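Local coordinates for isomaltose glucohydrolase (Kribbella flavida, PDB 5Z3E), which hydrolyses the alpha-1,6-glucosidic linkage of isomaltose from its non-reducing end, releasing beta-D-glucose and D-glucose, at residues A58-P63 against P380-H385; V103-R108 against W174-D179; L130-T135 against W145-T150. The protein carries 1 engineered substitution. All blocks are in the same frame, centred on the assembly; numbering follows the deposited sequence. Where two conformers were deposited one is given.

Interaction 1 (A58-P63 against P380-H385); sequences AYPAAP and PLLWSH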
loop_
_atom_site.group_PDB
_atom_site.type_symbol
_atom_site.label_atom_id
_atom_site.label_comp_id
_atom_site.label_asym_id
_atom_site.label_seq_id
_atom_site.Cartn_x
_atom_site.Cartn_y
_atom_site.Cartn_z
ATOM N N ALA A 58 -0.036 -16.065 4.286
ATOM C CA ALA A 58 0.268 -14.981 3.364
ATOM C C ALA A 58 -0.883 -14.767 2.388
ATOM O O ALA A 58 -1.531 -15.711 1.936
ATOM C CB ALA A 58 1.530 -15.295 2.521
ATOM N N TYR A 59 -1.109 -13.512 2.016
ATOM C CA TYR A 59 -1.955 -13.205 0.859
ATOM C C TYR A 59 -1.055 -13.134 -0.371
ATOM O O TYR A 59 -0.125 -12.350 -0.398
ATOM C CB TYR A 59 -2.709 -11.886 1.010
ATOM C CG TYR A 59 -3.730 -11.845 2.124
ATOM C CD1 TYR A 59 -4.792 -12.737 2.178
ATOM C CD2 TYR A 59 -3.658 -10.871 3.119
ATOM C CE1 TYR A 59 -5.736 -12.667 3.177
ATOM C CE2 TYR A 59 -4.599 -10.789 4.111
ATOM C CZ TYR A 59 -5.640 -11.688 4.157
ATOM O OH TYR A 59 -6.546 -11.558 5.176
ATOM N N PRO A 60 -1.348 -13.924 -1.418
ATOM C CA PRO A 60 -0.593 -13.758 -2.662
ATOM C C PRO A 60 -0.993 -12.452 -3.325
ATOM O O PRO A 60 -2.084 -11.958 -3.148
ATOM C CB PRO A 60 -1.054 -14.945 -3.489
ATOM C CG PRO A 60 -2.478 -15.163 -3.048
ATOM C CD PRO A 60 -2.441 -14.917 -1.552
ATOM N N ALA A 61 -0.112 -11.918 -4.145
ATOM C CA ALA A 61 -0.473 -10.715 -4.888
ATOM C C ALA A 61 -1.439 -11.039 -6.018
ATOM O O ALA A 61 -2.412 -10.286 -6.250
ATOM C CB ALA A 61 0.769 -10.037 -5.450
ATOM N N ALA A 62 -1.128 -12.081 -6.754
ATOM C CA ALA A 62 -1.812 -12.325 -8.032
ATOM C C ALA A 62 -1.598 -13.790 -8.373
ATOM O O ALA A 62 -0.621 -14.147 -9.044
ATOM C CB ALA A 62 -1.220 -11.451 -9.107
ATOM N N PRO A 63 -2.500 -14.644 -7.914
ATOM C CA PRO A 63 -2.336 -16.094 -8.036
ATOM C C PRO A 63 -2.275 -16.651 -9.444
ATOM O O PRO A 63 -1.739 -17.747 -9.602
ATOM C CB PRO A 63 -3.523 -16.612 -7.240
ATOM C CG PRO A 63 -4.519 -15.467 -7.140
ATOM C CD PRO A 63 -3.714 -14.267 -7.166
ATOM N N PRO A 380 -7.502 -12.073 -10.736
ATOM C CA PRO A 380 -7.667 -10.954 -9.797
ATOM C C PRO A 380 -6.328 -10.494 -9.229
ATOM O O PRO A 380 -5.416 -11.293 -9.021
ATOM C CB PRO A 380 -8.490 -11.580 -8.666
ATOM C CG PRO A 380 -8.071 -13.042 -8.665
ATOM C CD PRO A 380 -7.837 -13.377 -10.109
ATOM N N LEU A 381 -6.227 -9.199 -8.969
ATOM C CA LEU A 381 -5.168 -8.682 -8.116
ATOM C C LEU A 381 -5.779 -8.546 -6.719
ATOM O O LEU A 381 -6.745 -7.822 -6.535
ATOM C CB LEU A 381 -4.695 -7.312 -8.610
ATOM C CG LEU A 381 -3.484 -6.802 -7.832
ATOM C CD1 LEU A 381 -2.221 -7.531 -8.231
ATOM C CD2 LEU A 381 -3.307 -5.296 -7.977
ATOM N N LEU A 382 -5.232 -9.263 -5.732
ATOM C CA LEU A 382 -5.870 -9.224 -4.420
ATOM C C LEU A 382 -5.955 -7.813 -3.855
ATOM O O LEU A 382 -6.953 -7.438 -3.267
ATOM C CB LEU A 382 -5.234 -10.197 -3.428
ATOM C CG LEU A 382 -5.805 -11.616 -3.420
ATOM C CD1 LEU A 382 -5.508 -12.360 -4.701
ATOM C CD2 LEU A 382 -5.309 -12.387 -2.231
ATOM N N TRP A 383 -4.908 -7.015 -4.074
ATOM C CA TRP A 383 -4.885 -5.637 -3.603
ATOM C C TRP A 383 -6.053 -4.829 -4.195
ATOM O O TRP A 383 -6.650 -3.999 -3.522
ATOM C CB TRP A 383 -3.516 -5.037 -3.919
ATOM C CG TRP A 383 -3.225 -3.668 -3.347
ATOM C CD1 TRP A 383 -3.977 -2.943 -2.480
ATOM C CD2 TRP A 383 -2.071 -2.870 -3.657
ATOM N NE1 TRP A 383 -3.365 -1.728 -2.240
ATOM C CE2 TRP A 383 -2.190 -1.660 -2.953
ATOM C CE3 TRP A 383 -0.960 -3.049 -4.491
ATOM C CZ2 TRP A 383 -1.271 -0.634 -3.071
ATOM C CZ3 TRP A 383 -0.055 -2.003 -4.619
ATOM C CH2 TRP A 383 -0.228 -0.817 -3.926
ATOM N N SER A 384 -6.422 -5.091 -5.450
ATOM C CA SER A 384 -7.607 -4.426 -6.009
ATOM C C SER A 384 -8.846 -4.705 -5.165
ATOM O O SER A 384 -9.620 -3.795 -4.867
ATOM C CB SER A 384 -7.873 -4.879 -7.441
ATOM O OG SER A 384 -6.894 -4.398 -8.316
ATOM N N HIS A 385 -9.042 -5.971 -4.825
ATOM C CA HIS A 385 -10.149 -6.365 -3.984
ATOM C C HIS A 385 -10.074 -5.801 -2.576
ATOM O O HIS A 385 -11.084 -5.393 -2.005
ATOM C CB HIS A 385 -10.285 -7.891 -3.981
ATOM C CG HIS A 385 -10.776 -8.430 -5.295
ATOM N ND1 HIS A 385 -12.116 -8.384 -5.637
ATOM C CD2 HIS A 385 -10.134 -8.951 -6.366
ATOM C CE1 HIS A 385 -12.261 -8.867 -6.848
ATOM N NE2 HIS A 385 -11.078 -9.225 -7.334
HETATM O O HOH W 1 -2.342 -7.983 -4.707
#
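Leu382 drives its side chain into the bend of 58-63, its two methyl branches parted around the carbonyl of Pro60, and the contact shows how one leucine can pack against several residues of an irregular loop. Leu382 CD2 touches Pro60 CD (3.9 Å), while Leu382 CD1 reaches Pro63 CD (3.6 Å). The Pro60 and Pro63 side chains both lie at a slant to that of Leu382. The carbonyl oxygen Pro60 O lies close to the fork, 3.4 Å from Leu382 CD2, and the base of Tyr59 adds its CB beside the same methyl. The far end of that tyrosine belongs elsewhere, its hydroxyl bonding Ser92.

Leu381 uses a different route. Its side chain leaves the backbone pointing away from 58-63, yet with CG anti to the backbone N (chi1 -174°) Leu381 CD1 lies 3.4 Å from Ala61 O and also touches the methyl of Ala62.

That same Ala61 O is the polar centre. Leu382 N donates to it at 3.0 Å, nearly straight at 160° but tilted somewhat out of the carbonyl plane. A water donates to Ala61 O and accepts from Trp383 N, so one loop carbonyl serves two N-H groups at the start of a helix, directly and through water. Leu381 sits at the N-cap position and also bonds Leu353 through the backbone. The contact thus sets the N-terminus of helix 382-394, the last helix of this (alpha/alpha)6-barrel chain, against a loop carbonyl beside engineered Ala355, the inferred position of the catalytic base in the natural enzyme.

Interaction 2 (V103-R108 against W174-D179); sequences VLRRRR and WRAGID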
loop_
_atom_site.group_PDB
_atom_site.type_symbol
_atom_site.label_atom_id
_atom_site.label_comp_id
_atom_site.label_asym_id
_atom_site.label_seq_id
_atom_site.Cartn_x
_atom_site.Cartn_y
_atom_site.Cartn_z
ATOM N N VAL A 103 7.720 -14.156 9.698
ATOM C CA VAL A 103 8.726 -13.857 8.692
ATOM C C VAL A 103 9.714 -12.833 9.226
ATOM O O VAL A 103 10.928 -12.974 9.017
ATOM C CB VAL A 103 8.027 -13.390 7.399
ATOM C CG1 VAL A 103 8.989 -12.721 6.443
ATOM C CG2 VAL A 103 7.326 -14.569 6.733
ATOM N N LEU A 104 9.212 -11.788 9.888
ATOM C CA LEU A 104 10.063 -10.742 10.424
ATOM C C LEU A 104 10.881 -11.203 11.621
ATOM O O LEU A 104 12.056 -10.844 11.728
ATOM C CB LEU A 104 9.233 -9.499 10.795
ATOM C CG LEU A 104 8.652 -8.768 9.597
ATOM C CD1 LEU A 104 7.788 -7.639 10.095
ATOM C CD2 LEU A 104 9.723 -8.328 8.658
ATOM N N ARG A 105 10.302 -12.001 12.525
ATOM C CA ARG A 105 11.102 -12.484 13.637
ATOM C C ARG A 105 12.295 -13.289 13.118
ATOM O O ARG A 105 13.378 -13.248 13.692
ATOM C CB ARG A 105 10.283 -13.314 14.619
ATOM C CG ARG A 105 9.175 -12.550 15.345
ATOM C CD ARG A 105 8.587 -13.387 16.460
ATOM N NE ARG A 105 7.248 -12.936 16.836
ATOM C CZ ARG A 105 6.551 -13.447 17.832
ATOM N NH1 ARG A 105 7.085 -14.332 18.656
ATOM N NH2 ARG A 105 5.293 -13.052 18.018
ATOM N N ARG A 106 12.107 -14.031 12.022
ATOM C CA ARG A 106 13.205 -14.768 11.425
ATOM C C ARG A 106 14.318 -13.871 10.902
ATOM O O ARG A 106 15.427 -14.374 10.684
ATOM C CB ARG A 106 12.695 -15.713 10.336
ATOM C CG ARG A 106 12.073 -16.970 10.894
ATOM C CD ARG A 106 11.125 -17.667 9.932
ATOM N NE ARG A 106 11.818 -18.024 8.702
ATOM C CZ ARG A 106 11.183 -18.320 7.579
ATOM N NH1 ARG A 106 9.865 -18.327 7.529
ATOM N NH2 ARG A 106 11.893 -18.588 6.494
ATOM N N ARG A 107 14.034 -12.591 10.671
ATOM C CA ARG A 107 15.000 -11.601 10.224
ATOM C C ARG A 107 15.594 -10.776 11.361
ATOM O O ARG A 107 16.310 -9.815 11.102
ATOM C CB ARG A 107 14.372 -10.686 9.171
ATOM C CG ARG A 107 13.779 -11.394 7.971
ATOM C CD ARG A 107 14.729 -12.274 7.235
ATOM N NE ARG A 107 14.076 -12.923 6.114
ATOM C CZ ARG A 107 14.374 -12.790 4.833
ATOM N NH1 ARG A 107 13.656 -13.440 3.927
ATOM N NH2 ARG A 107 15.371 -11.956 4.459
ATOM N N ARG A 108 15.343 -11.158 12.621
ATOM C CA ARG A 108 15.897 -10.422 13.749
ATOM C C ARG A 108 17.396 -10.284 13.657
ATOM O O ARG A 108 17.951 -9.220 13.913
ATOM C CB ARG A 108 15.499 -11.150 15.033
ATOM C CG ARG A 108 16.052 -10.592 16.315
ATOM C CD ARG A 108 15.297 -9.355 16.799
ATOM N NE ARG A 108 15.788 -8.154 16.191
ATOM C CZ ARG A 108 15.301 -6.956 16.432
ATOM N NH1 ARG A 108 14.133 -6.795 17.005
ATOM N NH2 ARG A 108 16.006 -5.919 16.034
ATOM N N TRP A 174 1.972 -10.105 18.097
ATOM C CA TRP A 174 2.783 -9.767 16.925
ATOM C C TRP A 174 3.950 -8.842 17.267
ATOM O O TRP A 174 4.646 -8.362 16.377
ATOM C CB TRP A 174 1.895 -9.121 15.852
ATOM C CG TRP A 174 0.777 -10.020 15.410
ATOM C CD1 TRP A 174 0.898 -11.230 14.804
ATOM C CD2 TRP A 174 -0.639 -9.783 15.520
ATOM N NE1 TRP A 174 -0.335 -11.765 14.528
ATOM C CE2 TRP A 174 -1.291 -10.889 14.963
ATOM C CE3 TRP A 174 -1.420 -8.750 16.052
ATOM C CZ2 TRP A 174 -2.689 -10.973 14.890
ATOM C CZ3 TRP A 174 -2.788 -8.861 15.998
ATOM C CH2 TRP A 174 -3.408 -9.952 15.417
ATOM N N ARG A 175 4.183 -8.592 18.554
ATOM C CA ARG A 175 5.110 -7.556 18.986
ATOM C C ARG A 175 6.546 -7.811 18.557
ATOM O O ARG A 175 7.244 -6.858 18.177
ATOM C CB ARG A 175 5.013 -7.383 20.503
ATOM C CG ARG A 175 6.103 -6.523 21.126
ATOM C CD ARG A 175 6.025 -5.055 20.705
ATOM N NE ARG A 175 7.067 -4.290 21.401
ATOM C CZ ARG A 175 7.002 -3.906 22.670
ATOM N NH1 ARG A 175 5.866 -3.995 23.347
ATOM N NH2 ARG A 175 8.075 -3.389 23.254
ATOM N N ALA A 176 7.042 -9.046 18.660
ATOM C CA ALA A 176 8.446 -9.254 18.335
ATOM C C ALA A 176 8.703 -8.978 16.856
ATOM O O ALA A 176 9.780 -8.496 16.491
ATOM C CB ALA A 176 8.916 -10.614 18.780
ATOM N N GLY A 177 7.726 -9.242 15.990
ATOM C CA GLY A 177 7.849 -8.873 14.586
ATOM C C GLY A 177 7.754 -7.357 14.365
ATOM O O GLY A 177 8.527 -6.793 13.594
ATOM N N ILE A 178 6.833 -6.724 15.089
ATOM C CA ILE A 178 6.779 -5.259 15.109
ATOM C C ILE A 178 8.139 -4.675 15.466
ATOM O O ILE A 178 8.589 -3.717 14.827
ATOM C CB ILE A 178 5.664 -4.790 16.075
ATOM C CG1 ILE A 178 4.281 -5.084 15.464
ATOM C CG2 ILE A 178 5.837 -3.326 16.435
ATOM C CD1 ILE A 178 3.126 -4.927 16.427
ATOM N N ASP A 179 8.802 -5.225 16.482
ATOM C CA ASP A 179 10.084 -4.693 16.915
ATOM C C ASP A 179 11.116 -4.750 15.797
ATOM O O ASP A 179 11.925 -3.817 15.648
ATOM C CB ASP A 179 10.608 -5.468 18.121
ATOM C CG ASP A 179 9.887 -5.179 19.432
ATOM O OD1 ASP A 179 9.186 -4.161 19.539
ATOM O OD2 ASP A 179 10.089 -5.983 20.388
HETATM O O HOH W 2 12.170 -8.941 17.818
#
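Arg105 starts with CG anti to the carbonyl carbon (chi1 -64°) and then runs extended as far as NE, which carries its aliphatic stem and guanidinium across the first turn of helix 175-188. Arg108 takes the other course: CG anti to the backbone N (chi1 176°), followed by bends at chi2 and chi3 that fold NH1 toward Asp179. The pair illustrates how two long side chains can border a close helix approach, one by lying extended, the other by bending back.

One guanidinium face of Arg105 receives the methyl of Ala176, which stands 3.4 Å above the plane, displaced toward the rim; the nearest pair is Arg105 NE and Ala176 CB at 3.5 Å. Farther back on the chain, Arg105 CG lies 3.7 Å from Gly177 N. The charged end of Arg105 is held by Asp101, one helical turn earlier.

The backbones come closest where Gly177 CA lies 5.0 Å from Arg105 CA, glycine offering no side chain to hold them apart. Leu104 fills the inner side, CD1 resting 3.7 Å from Gly177 O, and it also touches Tyr153 and Trp156 of helix 151-167.

Arg108 makes no salt bridge across these segments. Arg108 NH1 lies 3.9 Å from Asp179 CB, which sits at the guanidinium edge in plane. A water in that plane accepts from Arg108 NH1 and donates to Ala176 O, while NH2 is paired with Asp183 and Asp112. Arg175 NE reaches Asp179 OD1 at 2.8 Å, on the syn side, and Trp230 NE1 also bonds OD1.

Here the C-terminal end of helix 90-105, leaving through a type I beta turn, meets the N-terminal end of helix 175-188, a helix-helix packing contact within the (alpha/alpha)6-barrel catalytic domain of family 15 glycoside hydrolases.

Interaction 3 (L130-T135 against W145-T150); sequences LPTRFT and WWDFQT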
loop_
_atom_site.group_PDB
_atom_site.type_symbol
_atom_site.label_atom_id
_atom_site.label_comp_id
_atom_site.label_asym_id
_atom_site.label_seq_id
_atom_site.Cartn_x
_atom_site.Cartn_y
_atom_site.Cartn_z
ATOM N N LEU A 130 16.559 -6.016 3.560
ATOM C CA LEU A 130 15.417 -6.924 3.610
ATOM C C LEU A 130 14.694 -6.902 2.262
ATOM O O LEU A 130 14.753 -5.910 1.520
ATOM C CB LEU A 130 14.455 -6.534 4.734
ATOM C CG LEU A 130 14.944 -6.661 6.140
ATOM C CD1 LEU A 130 13.851 -6.332 7.123
ATOM C CD2 LEU A 130 15.458 -8.030 6.399
ATOM N N PRO A 131 14.018 -7.990 1.919
ATOM C CA PRO A 131 13.485 -8.141 0.560
ATOM C C PRO A 131 12.153 -7.441 0.335
ATOM O O PRO A 131 11.469 -6.998 1.276
ATOM C CB PRO A 131 13.333 -9.646 0.408
ATOM C CG PRO A 131 12.968 -10.058 1.800
ATOM C CD PRO A 131 13.864 -9.226 2.696
ATOM N N THR A 132 11.804 -7.406 -0.942
ATOM C CA THR A 132 10.513 -6.950 -1.428
ATOM C C THR A 132 9.586 -8.147 -1.639
ATOM O O THR A 132 8.552 -8.260 -0.987
ATOM C CB THR A 132 10.725 -6.135 -2.693
ATOM O OG1 THR A 132 11.424 -4.960 -2.285
ATOM C CG2 THR A 132 9.415 -5.786 -3.367
ATOM N N ARG A 133 9.933 -9.076 -2.510
ATOM C CA ARG A 133 9.119 -10.281 -2.659
ATOM C C ARG A 133 9.467 -11.282 -1.592
ATOM O O ARG A 133 10.658 -11.525 -1.348
ATOM C CB ARG A 133 9.321 -10.942 -4.029
ATOM C CG ARG A 133 8.975 -10.063 -5.204
ATOM C CD ARG A 133 8.922 -10.874 -6.472
ATOM N NE ARG A 133 8.854 -10.025 -7.648
ATOM C CZ ARG A 133 8.484 -10.460 -8.845
ATOM N NH1 ARG A 133 8.216 -11.740 -9.037
ATOM N NH2 ARG A 133 8.336 -9.609 -9.807
ATOM N N PHE A 134 8.455 -11.915 -1.016
ATOM C CA PHE A 134 8.623 -13.064 -0.113
ATOM C C PHE A 134 7.992 -14.275 -0.751
ATOM O O PHE A 134 6.906 -14.203 -1.343
ATOM C CB PHE A 134 7.940 -12.811 1.224
ATOM C CG PHE A 134 8.636 -11.819 2.085
ATOM C CD1 PHE A 134 9.670 -12.226 2.891
ATOM C CD2 PHE A 134 8.289 -10.463 2.077
ATOM C CE1 PHE A 134 10.323 -11.320 3.713
ATOM C CE2 PHE A 134 8.949 -9.561 2.891
ATOM C CZ PHE A 134 9.947 -10.005 3.720
ATOM N N THR A 135 8.638 -15.417 -0.579
ATOM C CA THR A 135 7.980 -16.678 -0.833
ATOM C C THR A 135 7.015 -16.958 0.324
ATOM O O THR A 135 7.088 -16.349 1.397
ATOM C CB THR A 135 9.036 -17.818 -0.928
ATOM O OG1 THR A 135 9.676 -17.963 0.337
ATOM C CG2 THR A 135 10.068 -17.517 -2.006
ATOM N N TRP A 145 18.874 -5.848 -4.671
ATOM C CA TRP A 145 19.582 -4.918 -5.529
ATOM C C TRP A 145 18.630 -4.333 -6.586
ATOM O O TRP A 145 18.727 -3.148 -6.941
ATOM C CB TRP A 145 20.795 -5.577 -6.219
ATOM C CG TRP A 145 21.491 -4.607 -7.088
ATOM C CD1 TRP A 145 21.389 -4.464 -8.438
ATOM C CD2 TRP A 145 22.271 -3.494 -6.645
ATOM N NE1 TRP A 145 22.054 -3.349 -8.866
ATOM C CE2 TRP A 145 22.607 -2.713 -7.780
ATOM C CE3 TRP A 145 22.707 -3.044 -5.392
ATOM C CZ2 TRP A 145 23.345 -1.547 -7.693
ATOM C CZ3 TRP A 145 23.424 -1.873 -5.304
ATOM C CH2 TRP A 145 23.739 -1.141 -6.445
ATOM N N TRP A 146 17.759 -5.187 -7.126
ATOM C CA TRP A 146 16.893 -4.819 -8.218
ATOM C C TRP A 146 15.536 -4.274 -7.800
ATOM O O TRP A 146 14.842 -3.712 -8.646
ATOM C CB TRP A 146 16.700 -6.002 -9.172
ATOM C CG TRP A 146 17.957 -6.469 -9.759
ATOM C CD1 TRP A 146 18.589 -7.611 -9.481
ATOM C CD2 TRP A 146 18.744 -5.782 -10.726
ATOM N NE1 TRP A 146 19.728 -7.706 -10.231
ATOM C CE2 TRP A 146 19.864 -6.576 -11.002
ATOM C CE3 TRP A 146 18.598 -4.546 -11.356
ATOM C CZ2 TRP A 146 20.860 -6.216 -11.927
ATOM C CZ3 TRP A 146 19.582 -4.148 -12.230
ATOM C CH2 TRP A 146 20.675 -4.989 -12.530
ATOM N N ASP A 147 15.141 -4.421 -6.530
ATOM C CA ASP A 147 13.826 -3.985 -6.126
ATOM C C ASP A 147 13.717 -3.492 -4.687
ATOM O O ASP A 147 12.589 -3.381 -4.183
ATOM C CB ASP A 147 12.773 -5.062 -6.417
ATOM C CG ASP A 147 12.907 -6.260 -5.517
ATOM O OD1 ASP A 147 13.786 -6.268 -4.640
ATOM O OD2 ASP A 147 12.095 -7.211 -5.684
ATOM N N PHE A 148 14.819 -3.102 -4.076
ATOM C CA PHE A 148 14.853 -2.596 -2.703
ATOM C C PHE A 148 13.762 -1.547 -2.450
ATOM O O PHE A 148 13.718 -0.506 -3.116
ATOM C CB PHE A 148 16.223 -1.954 -2.418
ATOM C CG PHE A 148 16.307 -1.249 -1.101
ATOM C CD1 PHE A 148 15.944 -1.869 0.082
ATOM C CD2 PHE A 148 16.771 0.051 -1.029
ATOM C CE1 PHE A 148 15.994 -1.205 1.281
ATOM C CE2 PHE A 148 16.825 0.724 0.187
ATOM C CZ PHE A 148 16.438 0.099 1.332
ATOM N N GLN A 149 12.924 -1.810 -1.443
ATOM C CA GLN A 149 11.804 -0.954 -1.066
ATOM C C GLN A 149 11.656 -0.998 0.442
ATOM O O GLN A 149 11.742 -2.094 1.025
ATOM C CB GLN A 149 10.476 -1.461 -1.656
ATOM C CG GLN A 149 10.368 -1.294 -3.171
ATOM C CD GLN A 149 9.071 -1.873 -3.746
ATOM O OE1 GLN A 149 8.490 -2.778 -3.182
ATOM N NE2 GLN A 149 8.613 -1.347 -4.861
ATOM N N THR A 150 11.330 0.126 1.069
ATOM C CA THR A 150 11.033 0.146 2.498
ATOM C C THR A 150 9.555 0.353 2.812
ATOM O O THR A 150 9.164 0.236 3.972
ATOM C CB THR A 150 11.871 1.212 3.177
ATOM O OG1 THR A 150 11.674 2.412 2.449
ATOM C CG2 THR A 150 13.351 0.802 3.235
HETATM O O HOH W 3 13.691 -3.484 2.531
HETATM O O HOH W 4 13.495 -4.557 -0.524
HETATM O O HOH W 5 10.084 -4.197 0.692
HETATM O O HOH W 6 13.927 -8.073 -2.631
HETATM O O HOH W 7 10.177 -7.507 -7.478
#
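Thr132 makes the one direct hydrogen bond, its OG1 donating to Asp147 O at 2.7 Å. The hydroxyl approaches from above the carbonyl plane, 49° out of it, instead of along a lone pair. This bond commits the hydroxyl proton, and OG1 then accepts from a water 2.7 Å away.

Van der Waals contact adds to this grip. The Thr132 and Asp147 side chains point at one another from their two backbones, and CB of Thr132 lies 3.5 Å from Asp147 OD2. Asp147 CG is placed between its own backbone N and carbonyl carbon (chi1 70°), which keeps the carboxylate beside Thr132. The Thr132 and Gln149 side chains cross at about a right angle, with Thr132 CG2 against Gln149 OE1; that contact is less certain, because two conformers of Gln149 were deposited.

Water supplies most of the remaining polar links, an example of a loop pair joined largely through solvent. The water on Thr132 OG1 also donates to Leu130 O and accepts from Gln149 N. Another passes between Thr132 N and Asp147 OD1 (2.7 Å to the latter). A third accepts from Arg133 NE and donates to Asp147 OD2 at 2.6 Å; the water bridges the two groups, whose charged atoms do not meet. Ser142 provides OD2 with a further partner.

Gln149 bonds Asp195 O through NE2 and Arg75 through OE1, and its side chain also lies near Glu198, the inferred proton donor. Asp195 is a predicted proton acceptor, and Trp145 probably binds substrate, as in relatives; the contact is part of the wall of the active-site pocket.

How the interactions relate
Interactions 1 and 3 are buried and lie near inferred or predicted active-site positions, yet differ in chemistry: interaction 1 relies on aliphatic wedging and a helix-start hydrogen bond, interaction 3 on a threonine, a carboxylate and ordered water. Interaction 2 is only partly buried, lies away from the annotated sites, and sets glycine and alanine against arginines whose charges are met by other acids. It shares an interface with interaction 3, where Val103 CG1 meets the Phe134 ring and Arg107 packs on Leu130 and Pro131. Interaction 1 touches neither; its centre is about 17 Å from that of interaction 3 and about 23 Å from that of interaction 2, and it joins distant parts of the chain.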